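Local coordinates for hypothetical protein (Parabacteroides merdae, PDB 4OO3) that is of unknown function but is probably an NAD(P)-dependent oxidoreductase, pairing a Rossmann-type nucleotide-binding domain with a C-terminal domain built on a mixed beta sheet, at residues 344-347 with 348-352. Residues are numbered along the deposited sequence; the frame is centred on the assembly and turned at random.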
loop_
_atom_site.group_PDB
_atom_site.type_symbol
_atom_site.label_atom_id
_atom_site.label_comp_id
_atom_site.label_asym_id
_atom_site.label_seq_id
_atom_site.Cartn_x
_atom_site.Cartn_y
_atom_site.Cartn_z
ATOM N N VAL A 344 22.832 6.210 -6.498
ATOM C CA VAL A 344 22.967 6.418 -7.937
ATOM C C VAL A 344 24.215 5.679 -8.406
ATOM O O VAL A 344 25.314 5.951 -7.928
ATOM C CB VAL A 344 23.139 7.914 -8.279
ATOM C CG1 VAL A 344 23.383 8.106 -9.776
ATOM C CG2 VAL A 344 21.930 8.712 -7.813
ATOM N N GLU A 345 24.044 4.752 -9.341
ATOM C CA GLU A 345 25.146 3.926 -9.818
ATOM C C GLU A 345 25.278 4.074 -11.322
ATOM O O GLU A 345 24.386 3.677 -12.068
ATOM C CB GLU A 345 24.905 2.462 -9.444
ATOM C CG GLU A 345 24.441 2.281 -8.007
ATOM C CD GLU A 345 24.605 0.860 -7.488
ATOM O OE1 GLU A 345 24.780 -0.071 -8.305
ATOM O OE2 GLU A 345 24.557 0.679 -6.257
ATOM N N ALA A 346 26.379 4.661 -11.773
ATOM C CA ALA A 346 26.577 4.861 -13.200
ATOM C C ALA A 346 26.717 3.517 -13.887
ATOM O O ALA A 346 27.227 2.560 -13.298
ATOM C CB ALA A 346 27.800 5.719 -13.461
ATOM N N VAL A 347 26.237 3.450 -15.125
ATOM C CA VAL A 347 26.383 2.263 -15.956
ATOM C C VAL A 347 27.849 2.163 -16.376
ATOM O O VAL A 347 28.504 3.184 -16.581
ATOM C CB VAL A 347 25.441 2.333 -17.182
ATOM C CG1 VAL A 347 25.781 1.272 -18.221
ATOM C CG2 VAL A 347 23.991 2.190 -16.730
ATOM N N LYS A 348 28.365 0.937 -16.465
ATOM C CA LYS A 348 29.750 0.707 -16.897
ATOM C C LYS A 348 29.994 1.220 -18.321
ATOM O O LYS A 348 29.107 1.147 -19.173
ATOM C CB LYS A 348 30.114 -0.778 -16.804
ATOM C CG LYS A 348 29.180 -1.704 -17.566
ATOM C CD LYS A 348 29.657 -3.140 -17.520
ATOM C CE LYS A 348 28.603 -4.069 -18.091
ATOM N NZ LYS A 348 29.075 -5.477 -18.077
ATOM N N GLY A 349 31.193 1.755 -18.557
ATOM C CA GLY A 349 31.584 2.272 -19.872
ATOM C C GLY A 349 31.478 3.781 -20.038
ATOM O O GLY A 349 32.121 4.352 -20.920
ATOM N N VAL A 350 30.679 4.429 -19.190
ATOM C CA VAL A 350 30.396 5.864 -19.325
ATOM C C VAL A 350 31.590 6.736 -18.950
ATOM O O VAL A 350 32.479 6.304 -18.213
ATOM C CB VAL A 350 29.196 6.319 -18.456
ATOM C CG1 VAL A 350 27.933 5.532 -18.805
ATOM C CG2 VAL A 350 29.522 6.227 -16.967
ATOM N N ASP A 351 31.587 7.967 -19.457
ATOM C CA ASP A 351 32.580 8.970 -19.083
ATOM C C ASP A 351 32.272 9.468 -17.667
ATOM O O ASP A 351 31.407 10.326 -17.469
ATOM C CB ASP A 351 32.567 10.127 -20.088
ATOM C CG ASP A 351 33.680 11.125 -19.852
ATOM O OD1 ASP A 351 34.581 10.841 -19.034
ATOM O OD2 ASP A 351 33.654 12.193 -20.497
ATOM N N LEU A 352 32.992 8.916 -16.691
ATOM C CA LEU A 352 32.661 9.079 -15.272
ATOM C C LEU A 352 32.990 10.485 -14.749
ATOM O O LEU A 352 32.357 10.969 -13.806
ATOM C CB LEU A 352 33.390 8.011 -14.444
ATOM C CG LEU A 352 32.647 7.375 -13.270
ATOM C CD1 LEU A 352 31.445 6.569 -13.747
ATOM C CD2 LEU A 352 33.600 6.491 -12.477
#
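Ala346 and Leu352 meet methyl to methyl across a strand-turn-helix connection, a compact example of a tight backbone turn lined by small apolar contacts. Ala346 CB, on the last residue of strand 341-346, lies 3.8 Å from Leu352 CD1, at the start of helix 352-369. The same methyl carbon stands 3.9 Å from Val350 CG2, so one small side chain receives a branch from each of two residues further along the loop. Val347 and Val350 approach more loosely, with 4.4 Å between Val347 CB and Val350 CG1.

The backbone contributes shape: Val347 to Val350 form a type II beta turn, and Gly349 fits its third position, where a positive phi (99°) would press a side chain against the preceding carbonyl. With chi1 of Val350 at -58° placing CG1 anti to the carbonyl carbon, CG2 falls between the backbone N and the carbonyl carbon, 3.2 Å from Val347 O, while CG1 lies 3.3 Å from that oxygen; both methyls thus lean on the carbonyl that opens the turn.

Beyond the loop, Ala346 also touches Tyr355 of helix 352-369, and its backbone hydrogen-bonds with Gly381, as that of Val347 does with Lys325. Asp351 occupies the helix N-cap position. Between 344-347 and 348-352 no hydrogen bond forms, so the side-chain contact is apolar, probably contributing modestly alongside the turn's backbone shape.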